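Local coordinates for protein SCO1 homolog 1, mitochondrial (PDB 6N5U), which binds copper(I) and is thought to act in cellular copper homeostasis and in inserting copper into cytochrome c oxidase, at residues R22-E25 with K26-M29; P43-C46 with P47-I51; K107-A110 with R111-V115. All blocks are in the same frame, centred on the assembly; numbering follows the deposited sequence.

Contact 1. Residues R22-E25 with K26-M29; sequences RVTE and KNLM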
ATOM      1  N   ARG A  22      10.476   7.784  11.231  1.00 60.57           N
ATOM      2  CA  ARG A  22      11.070   6.572  10.679  1.00 59.41           C
ATOM      3  C   ARG A  22      10.320   5.390  11.289  1.00 64.48           C
ATOM      4  O   ARG A  22      10.089   5.344  12.502  1.00 66.20           O
ATOM      5  CB  ARG A  22      12.581   6.465  10.937  1.00 61.12           C
ATOM      6  CG  ARG A  22      13.195   5.232  10.256  1.00 69.18           C
ATOM      7  CD  ARG A  22      14.712   5.184  10.300  1.00 82.75           C
ATOM      8  NE  ARG A  22      15.327   6.261   9.521  1.00 91.46           N
ATOM      9  CZ  ARG A  22      15.516   6.229   8.206  1.00 98.93           C
ATOM     10  NH1 ARG A  22      15.139   5.171   7.497  1.00 73.57           N
ATOM     11  NH2 ARG A  22      16.084   7.259   7.588  1.00 88.53           N
ATOM     12  N   VAL A  23       9.904   4.459  10.435  1.00 59.88           N
ATOM     13  CA  VAL A  23       9.145   3.282  10.847  1.00 60.47           C
ATOM     14  C   VAL A  23       9.788   1.971  10.355  1.00 62.44           C
ATOM     15  O   VAL A  23      10.624   1.978   9.448  1.00 59.99           O
ATOM     16  CB  VAL A  23       7.650   3.374  10.410  1.00 62.77           C
ATOM     17  CG1 VAL A  23       6.919   4.521  11.103  1.00 63.79           C
ATOM     18  CG2 VAL A  23       7.524   3.477   8.896  1.00 59.40           C
ATOM     19  N   THR A  24       9.376   0.854  10.976  1.00 59.58           N
ATOM     20  CA  THR A  24       9.715  -0.512  10.598  1.00 58.26           C
ATOM     21  C   THR A  24       8.384  -1.272  10.521  1.00 59.73           C
ATOM     22  O   THR A  24       7.324  -0.678  10.738  1.00 58.24           O
ATOM     23  CB  THR A  24      10.758  -1.167  11.544  1.00 69.54           C
ATOM     24  OG1 THR A  24      10.254  -1.258  12.876  1.00 75.80           O
ATOM     25  CG2 THR A  24      12.099  -0.469  11.526  1.00 66.68           C
ATOM     26  N   GLU A  25       8.440  -2.571  10.206  1.00 56.58           N
ATOM     27  CA  GLU A  25       7.298  -3.490  10.131  1.00 55.76           C
ATOM     28  C   GLU A  25       6.596  -3.576  11.487  1.00 62.19           C
ATOM     29  O   GLU A  25       5.391  -3.816  11.545  1.00 60.99           O
ATOM     30  CB  GLU A  25       7.758  -4.883   9.618  1.00 56.65           C
ATOM     31  CG  GLU A  25       8.716  -5.668  10.516  1.00 65.56           C
ATOM     32  CD  GLU A  25      10.168  -5.240  10.624  1.00 76.94           C
ATOM     33  OE1 GLU A  25      10.582  -4.319   9.885  1.00 75.86           O
ATOM     34  OE2 GLU A  25      10.898  -5.845  11.443  1.00 65.52           O
ATOM     35  N   LYS A  26       7.360  -3.320  12.567  1.00 62.28           N
ATOM     36  CA  LYS A  26       6.903  -3.338  13.952  1.00 66.29           C
ATOM     37  C   LYS A  26       5.947  -2.192  14.280  1.00 71.42           C
ATOM     38  O   LYS A  26       5.130  -2.330  15.191  1.00 73.38           O
ATOM     39  CB  LYS A  26       8.099  -3.390  14.916  1.00 72.31           C
ATOM     40  CG  LYS A  26       8.926  -4.660  14.748  1.00 90.38           C
ATOM     41  CD  LYS A  26      10.032  -4.779  15.769  1.00108.14           C
ATOM     42  CE  LYS A  26      10.589  -6.187  15.791  1.00123.45           C
ATOM     43  NZ  LYS A  26      11.646  -6.358  16.821  1.00137.18           N
ATOM     44  N   ASN A  27       6.018  -1.084  13.514  1.00 66.90           N
ATOM     45  CA  ASN A  27       5.151   0.090  13.679  1.00 67.43           C
ATOM     46  C   ASN A  27       3.755  -0.145  13.104  1.00 69.84           C
ATOM     47  O   ASN A  27       2.824   0.621  13.395  1.00 69.80           O
ATOM     48  CB  ASN A  27       5.787   1.297  13.012  1.00 69.16           C
ATOM     49  CG  ASN A  27       6.871   1.950  13.817  1.00 98.57           C
ATOM     50  OD1 ASN A  27       6.755   3.119  14.160  1.00 97.18           O
ATOM     51  ND2 ASN A  27       7.960   1.242  14.122  1.00 91.20           N
ATOM     52  N   LEU A  28       3.619  -1.195  12.277  1.00 64.55           N
ATOM     53  CA  LEU A  28       2.386  -1.586  11.598  1.00 62.23           C
ATOM     54  C   LEU A  28       1.667  -2.699  12.353  1.00 68.02           C
ATOM     55  O   LEU A  28       0.495  -2.958  12.081  1.00 67.19           O
ATOM     56  CB  LEU A  28       2.713  -2.025  10.160  1.00 58.99           C
ATOM     57  CG  LEU A  28       2.821  -0.947   9.053  1.00 60.74           C
ATOM     58  CD1 LEU A  28       3.887   0.106   9.361  1.00 60.38           C
ATOM     59  CD2 LEU A  28       3.176  -1.595   7.711  1.00 62.08           C
ATOM     60  N   MET A  29       2.367  -3.353  13.299  1.00 68.08           N
ATOM     61  CA  MET A  29       1.829  -4.447  14.125  1.00 70.80           C
ATOM     62  C   MET A  29       0.762  -3.958  15.105  1.00 77.12           C
ATOM     63  O   MET A  29       0.753  -2.778  15.496  1.00 77.65           O
ATOM     64  CB  MET A  29       2.960  -5.192  14.857  1.00 75.45           C
ATOM     65  CG  MET A  29       3.675  -6.185  13.987  1.00 77.01           C
ATOM     66  SD  MET A  29       5.217  -6.776  14.706  1.00 84.24           S
ATOM     67  CE  MET A  29       4.643  -8.263  15.622  1.00 84.94           C
TER

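Contact 2. Residues P43-C46 with P47-I51; sequences PDIC and PDELI. With CU1 (copper (I) ion), chain D.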
ATOM      1  N   PRO A  43      -1.199   8.147 -13.411  1.00 52.83           N
ATOM      2  CA  PRO A  43      -2.396   8.763 -14.009  1.00 55.53           C
ATOM      3  C   PRO A  43      -3.754   8.122 -13.696  1.00 63.54           C
ATOM      4  O   PRO A  43      -4.711   8.874 -13.472  1.00 64.08           O
ATOM      5  CB  PRO A  43      -2.105   8.714 -15.514  1.00 59.48           C
ATOM      6  CG  PRO A  43      -0.623   8.548 -15.627  1.00 63.22           C
ATOM      7  CD  PRO A  43      -0.255   7.697 -14.455  1.00 56.14           C
ATOM      8  N   ASP A  44      -3.866   6.767 -13.722  1.00 60.75           N
ATOM      9  CA  ASP A  44      -5.164   6.122 -13.499  1.00 61.23           C
ATOM     10  C   ASP A  44      -5.152   4.939 -12.540  1.00 62.30           C
ATOM     11  O   ASP A  44      -5.996   4.868 -11.656  1.00 59.37           O
ATOM     12  CB  ASP A  44      -5.801   5.687 -14.836  1.00 66.26           C
ATOM     13  CG  ASP A  44      -5.761   6.715 -15.950  1.00 80.55           C
ATOM     14  OD1 ASP A  44      -6.309   7.823 -15.758  1.00 79.74           O
ATOM     15  OD2 ASP A  44      -5.186   6.406 -17.019  1.00 91.01           O
ATOM     16  N   ILE A  45      -4.237   3.986 -12.749  1.00 60.59           N
ATOM     17  CA  ILE A  45      -4.119   2.740 -11.983  1.00 60.29           C
ATOM     18  C   ILE A  45      -4.132   2.956 -10.456  1.00 61.49           C
ATOM     19  O   ILE A  45      -5.067   2.469  -9.822  1.00 61.62           O
ATOM     20  CB  ILE A  45      -2.887   1.902 -12.444  1.00 63.75           C
ATOM     21  CG1 ILE A  45      -2.907   1.600 -13.977  1.00 67.37           C
ATOM     22  CG2 ILE A  45      -2.699   0.631 -11.607  1.00 63.22           C
ATOM     23  CD1 ILE A  45      -4.163   0.818 -14.583  1.00 81.86           C
ATOM     24  N   CYS A  46      -3.102   3.655  -9.882  1.00 54.72           N
ATOM     25  CA  CYS A  46      -2.984   3.920  -8.437  1.00 52.59           C
ATOM     26  C   CYS A  46      -4.196   4.673  -7.883  1.00 54.44           C
ATOM     27  O   CYS A  46      -4.786   4.133  -6.944  1.00 53.63           O
ATOM     28  CB  CYS A  46      -1.669   4.606  -8.065  1.00 52.08           C
ATOM     29  SG  CYS A  46      -0.180   3.608  -8.374  1.00 55.55           S
ATOM     30  N   PRO A  47      -4.649   5.847  -8.445  1.00 49.79           N
ATOM     31  CA  PRO A  47      -5.860   6.492  -7.904  1.00 48.78           C
ATOM     32  C   PRO A  47      -7.062   5.530  -7.823  1.00 52.60           C
ATOM     33  O   PRO A  47      -7.722   5.499  -6.781  1.00 53.35           O
ATOM     34  CB  PRO A  47      -6.101   7.655  -8.873  1.00 50.83           C
ATOM     35  CG  PRO A  47      -4.775   7.991  -9.380  1.00 55.11           C
ATOM     36  CD  PRO A  47      -4.089   6.662  -9.551  1.00 51.02           C
ATOM     37  N   ASP A  48      -7.288   4.684  -8.868  1.00 46.42           N
ATOM     38  CA  ASP A  48      -8.395   3.722  -8.886  1.00 45.92           C
ATOM     39  C   ASP A  48      -8.293   2.664  -7.796  1.00 48.15           C
ATOM     40  O   ASP A  48      -9.273   2.404  -7.099  1.00 49.72           O
ATOM     41  CB  ASP A  48      -8.557   3.051 -10.263  1.00 48.62           C
ATOM     42  CG  ASP A  48      -8.946   3.974 -11.400  1.00 59.11           C
ATOM     43  OD1 ASP A  48      -9.431   5.097 -11.123  1.00 58.89           O
ATOM     44  OD2 ASP A  48      -8.760   3.578 -12.570  1.00 69.57           O
ATOM     45  N   GLU A  49      -7.121   2.029  -7.687  1.00 42.53           N
ATOM     46  CA  GLU A  49      -6.802   0.982  -6.721  1.00 41.40           C
ATOM     47  C   GLU A  49      -6.938   1.455  -5.288  1.00 45.14           C
ATOM     48  O   GLU A  49      -7.476   0.722  -4.453  1.00 45.71           O
ATOM     49  CB  GLU A  49      -5.397   0.450  -6.984  1.00 41.27           C
ATOM     50  CG  GLU A  49      -5.302  -0.283  -8.311  1.00 54.90           C
ATOM     51  CD  GLU A  49      -6.189  -1.504  -8.423  1.00 73.61           C
ATOM     52  OE1 GLU A  49      -5.838  -2.533  -7.804  1.00 66.98           O
ATOM     53  OE2 GLU A  49      -7.239  -1.428  -9.105  1.00 69.78           O
ATOM     54  N   LEU A  50      -6.490   2.702  -5.014  1.00 39.11           N
ATOM     55  CA  LEU A  50      -6.602   3.304  -3.698  1.00 37.22           C
ATOM     56  C   LEU A  50      -8.023   3.685  -3.390  1.00 41.27           C
ATOM     57  O   LEU A  50      -8.457   3.485  -2.256  1.00 42.36           O
ATOM     58  CB  LEU A  50      -5.661   4.494  -3.517  1.00 35.39           C
ATOM     59  CG  LEU A  50      -4.174   4.165  -3.347  1.00 35.73           C
ATOM     60  CD1 LEU A  50      -3.353   5.419  -3.503  1.00 33.61           C
ATOM     61  CD2 LEU A  50      -3.891   3.444  -1.995  1.00 33.87           C
ATOM     62  N   ILE A  51      -8.771   4.202  -4.383  1.00 37.25           N
ATOM     63  CA  ILE A  51     -10.189   4.544  -4.163  1.00 38.23           C
ATOM     64  C   ILE A  51     -10.910   3.239  -3.742  1.00 46.84           C
ATOM     65  O   ILE A  51     -11.609   3.244  -2.719  1.00 48.72           O
ATOM     66  CB  ILE A  51     -10.871   5.274  -5.372  1.00 40.73           C
ATOM     67  CG1 ILE A  51     -10.362   6.713  -5.538  1.00 38.83           C
ATOM     68  CG2 ILE A  51     -12.398   5.275  -5.217  1.00 42.84           C
ATOM     69  CD1 ILE A  51     -10.528   7.295  -6.964  1.00 39.34           C
TER
HETATM   70 CU   CU1 D 201       0.464   3.132 -10.606  0.50 56.44          CU

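Contact 3. Residues K107-A110 with R111-V115; sequences KSVA and RSYRV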
ATOM      1  N   LYS A 107      14.119  -0.289  -2.640  1.00 48.96           N
ATOM      2  CA  LYS A 107      14.616  -1.468  -3.368  1.00 49.35           C
ATOM      3  C   LYS A 107      14.542  -2.709  -2.472  1.00 53.98           C
ATOM      4  O   LYS A 107      14.159  -3.783  -2.941  1.00 53.77           O
ATOM      5  CB  LYS A 107      16.071  -1.221  -3.851  1.00 53.16           C
ATOM      6  CG  LYS A 107      16.722  -2.334  -4.663  1.00 62.01           C
ATOM      7  CD  LYS A 107      18.244  -2.128  -4.752  1.00 81.82           C
ATOM      8  CE  LYS A 107      19.005  -3.389  -5.128  1.00 97.58           C
ATOM      9  NZ  LYS A 107      20.483  -3.217  -5.000  1.00100.88           N
ATOM     10  N   SER A 108      14.919  -2.551  -1.185  1.00 50.21           N
ATOM     11  CA  SER A 108      14.926  -3.618  -0.190  1.00 49.85           C
ATOM     12  C   SER A 108      13.502  -4.110   0.131  1.00 49.66           C
ATOM     13  O   SER A 108      13.278  -5.324   0.190  1.00 48.49           O
ATOM     14  CB  SER A 108      15.641  -3.147   1.071  1.00 53.77           C
ATOM     15  OG  SER A 108      15.490  -4.042   2.159  1.00 62.07           O
ATOM     16  N   VAL A 109      12.544  -3.174   0.304  1.00 42.75           N
ATOM     17  CA  VAL A 109      11.155  -3.530   0.638  1.00 40.54           C
ATOM     18  C   VAL A 109      10.416  -4.142  -0.581  1.00 42.17           C
ATOM     19  O   VAL A 109       9.649  -5.089  -0.400  1.00 40.96           O
ATOM     20  CB  VAL A 109      10.373  -2.368   1.323  1.00 42.17           C
ATOM     21  CG1 VAL A 109      10.127  -1.191   0.379  1.00 39.87           C
ATOM     22  CG2 VAL A 109       9.079  -2.869   1.960  1.00 41.69           C
ATOM     23  N   ALA A 110      10.682  -3.639  -1.808  1.00 38.32           N
ATOM     24  CA  ALA A 110      10.056  -4.181  -3.007  1.00 38.27           C
ATOM     25  C   ALA A 110      10.565  -5.598  -3.217  1.00 44.68           C
ATOM     26  O   ALA A 110       9.757  -6.489  -3.457  1.00 45.87           O
ATOM     27  CB  ALA A 110      10.351  -3.302  -4.209  1.00 38.42           C
ATOM     28  N   ARG A 111      11.878  -5.828  -3.015  1.00 41.66           N
ATOM     29  CA  ARG A 111      12.490  -7.153  -3.102  1.00 43.33           C
ATOM     30  C   ARG A 111      11.795  -8.114  -2.131  1.00 49.68           C
ATOM     31  O   ARG A 111      11.370  -9.178  -2.562  1.00 51.92           O
ATOM     32  CB  ARG A 111      13.976  -7.085  -2.751  1.00 43.00           C
ATOM     33  CG  ARG A 111      14.829  -8.098  -3.487  1.00 42.11           C
ATOM     34  CD  ARG A 111      16.124  -8.437  -2.765  1.00 44.13           C
ATOM     35  NE  ARG A 111      16.851  -7.274  -2.256  1.00 53.72           N
ATOM     36  CZ  ARG A 111      17.663  -6.507  -2.979  1.00 76.51           C
ATOM     37  NH1 ARG A 111      17.851  -6.759  -4.268  1.00 58.68           N
ATOM     38  NH2 ARG A 111      18.284  -5.474  -2.420  1.00 74.06           N
ATOM     39  N   SER A 112      11.650  -7.713  -0.842  1.00 44.66           N
ATOM     40  CA  SER A 112      11.032  -8.486   0.234  1.00 44.91           C
ATOM     41  C   SER A 112       9.613  -8.933  -0.106  1.00 47.49           C
ATOM     42  O   SER A 112       9.251 -10.085   0.139  1.00 49.31           O
ATOM     43  CB  SER A 112      11.047  -7.691   1.536  1.00 49.71           C
ATOM     44  OG  SER A 112      12.343  -7.696   2.111  1.00 60.42           O
ATOM     45  N   TYR A 113       8.840  -8.037  -0.710  1.00 41.53           N
ATOM     46  CA  TYR A 113       7.453  -8.274  -1.104  1.00 40.74           C
ATOM     47  C   TYR A 113       7.341  -8.819  -2.536  1.00 44.73           C
ATOM     48  O   TYR A 113       6.249  -9.068  -2.998  1.00 45.35           O
ATOM     49  CB  TYR A 113       6.595  -6.996  -0.862  1.00 39.93           C
ATOM     50  CG  TYR A 113       6.359  -6.792   0.621  1.00 43.06           C
ATOM     51  CD1 TYR A 113       7.307  -6.154   1.415  1.00 46.00           C
ATOM     52  CD2 TYR A 113       5.261  -7.369   1.258  1.00 45.07           C
ATOM     53  CE1 TYR A 113       7.151  -6.060   2.797  1.00 49.18           C
ATOM     54  CE2 TYR A 113       5.093  -7.281   2.641  1.00 47.09           C
ATOM     55  CZ  TYR A 113       6.038  -6.618   3.407  1.00 56.73           C
ATOM     56  OH  TYR A 113       5.886  -6.538   4.774  1.00 59.10           O
ATOM     57  N   ARG A 114       8.467  -9.061  -3.211  1.00 41.92           N
ATOM     58  CA  ARG A 114       8.483  -9.595  -4.581  1.00 42.84           C
ATOM     59  C   ARG A 114       7.735  -8.665  -5.551  1.00 46.08           C
ATOM     60  O   ARG A 114       6.898  -9.097  -6.346  1.00 47.71           O
ATOM     61  CB  ARG A 114       7.986 -11.065  -4.650  1.00 45.23           C
ATOM     62  CG  ARG A 114       8.466 -12.024  -3.534  1.00 50.92           C
ATOM     63  CD  ARG A 114       9.964 -12.012  -3.383  1.00 43.87           C
ATOM     64  NE  ARG A 114      10.453 -13.080  -2.527  1.00 56.06           N
ATOM     65  CZ  ARG A 114      11.632 -13.050  -1.921  1.00 66.15           C
ATOM     66  NH1 ARG A 114      12.414 -11.982  -2.029  1.00 50.69           N
ATOM     67  NH2 ARG A 114      12.035 -14.083  -1.191  1.00 46.01           N
ATOM     68  N   VAL A 115       8.030  -7.375  -5.454  1.00 40.62           N
ATOM     69  CA  VAL A 115       7.415  -6.339  -6.275  1.00 39.86           C
ATOM     70  C   VAL A 115       8.376  -5.904  -7.396  1.00 43.91           C
ATOM     71  O   VAL A 115       9.552  -5.615  -7.145  1.00 44.43           O
ATOM     72  CB  VAL A 115       6.925  -5.138  -5.406  1.00 42.73           C
ATOM     73  CG1 VAL A 115       6.459  -3.966  -6.268  1.00 41.77           C
ATOM     74  CG2 VAL A 115       5.816  -5.570  -4.451  1.00 42.73           C
TER

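Contact 1. Residues R22-E25 with K26-M29
Val23 and Asn27 meet where the chain leaves strand 22-24, at one border of the thioredoxin-fold sheet, through a 3-10 turn. CG1 of Val23 meets the amide of Asn27 at an angle, nearest to its OD1 at 3.4 Å, while backbone bonds to Leu15 tie the valine to the next strand. Thr24 then supplies the first link of the turn: its O accepts from Asn27 N at 3.1 Å. A chi1 of 62° sets Thr24 OG1 between its own backbone N and carbonyl carbon, which brings it over the start of the turn, 3.7 Å from Lys26 CB and near the Asn27 amide. An alanine in place of Asn27 would keep the backbone bond but remove the amide, which would probably open a gap beside Val23 CG1 and leave Thr24 OG1 without ND2 as a polar neighbour. Glu25 gives the second link, its O accepting from Leu28 N at 3.2 Å. Its side chain bends at chi2, and OE1 bonds Phe13 N, while Met142 packs near both Glu25 and Met29. The other oxygen stays alongside the neighbouring lysine stem, with Glu25 OE2 4.0 Å from Lys26 CG.

Contact 2. Residues P43-C46 with P47-I51
Three successive backbone hydrogen bonds join 43-46 to 47-51 in the first turns of helix 45-64: Asp48 N to Asp44 O, Glu49 N to Ile45 O at 3.0 Å, and Leu50 N to Cys46 O at 2.9 Å. Asp44 holds the N-cap position, yet its carboxylate makes no capping bond. Pro47 suits this first turn, where a backbone N has no helical carbonyl to bond. Apolar contact comes from the proline ring, whose CD lies 3.5 Å from Cys46 CB; Tyr36 and Tyr88 pack on the cysteine from the rest of the fold. Cys46 SG binds the copper at 2.4 Å, as one of three ligands. With chi1 at -64°, SG stands beside its own backbone N, on the side where the ion lies, and Ile45 CB comes within 4.0 Å of the same copper. Salt bridges come from Glu49, bent at chi2: OE2 pairs with Lys150 and OE1 with Lys52. Cys42 and His131 complete the copper(I) site, and Cys42 with Cys46 forms the CxxxC motif of SCO proteins, at the N-terminal end of the helix in the beta-alpha-beta unit 32-38, 45-64, 68-74.

Contact 3. Residues K107-A110 with R111-V115
Val109 points CG2 away from its own backbone N, and Tyr113 carries its ring beside its backbone N at chi1 -73°; together these settings bring CG2 of Val109 to 3.8 Å from Tyr113 CD1. The same ring presents its edge to Val109 O, which lies in the ring plane and also accepts from Tyr113 N at 3.1 Å. Phe13 packs on the valine, while Leu35 and Met138 of the central sheet border the tyrosine. Just before the tyrosine, Ser112 doubles its hold on a single carbonyl: OG, 3.2 Å from Ser108 O, and the backbone N approach that oxygen from opposite faces of its plane. On the exposed side the extended Lys107 and Arg111, bent at chi3, run side by side in the same direction. Lys107 CE is 3.5 Å from Arg111 NH2, and the like charges at NZ and NH2 are only 4.1 Å apart, a closeness that solvent would probably soften. The helix closes at Arg114, which takes a positive phi of 59°. Val115 N turns back to Ala110 O at 2.8 Å in a nearly straight bond (172°), and Arg114 N bonds to Arg111 O. The Arg114 side chain also returns, NH1 reaching Arg111 O at 3.0 Å from the other face. Ala110 CB and Val115 CB, 4.1 Å apart, add the apolar contact that often accompanies this closure. Val115 also packs near Phe37 and Tyr136, close to the copper ligand His131. The arrangement is a Schellman motif, the C-terminal stop of helix 103-112.

Overall arrangement
All three contacts are local, lie within the one thioredoxin-fold domain, and share no helix or strand. Contacts 2 and 3 treat opposite ends of helices: a start, where the helix presents a copper ligand, and a finish, where a Schellman motif turns the chain back. Contact 2 buries Cys46, Glu49 and Leu50. Contact 3 has a buried face (Val109, Ala110, Tyr113) and an exposed one (Lys107, Arg111), with Val115 near His131. In contact 1, a short turn leaving an outermost strand, only Val23 and Leu28 are buried; it lies about 25 Å from contact 2, centre to centre, across the chain's centre. Contacts 1 and 3 come nearest, about 5 Å between closest atoms, without touching.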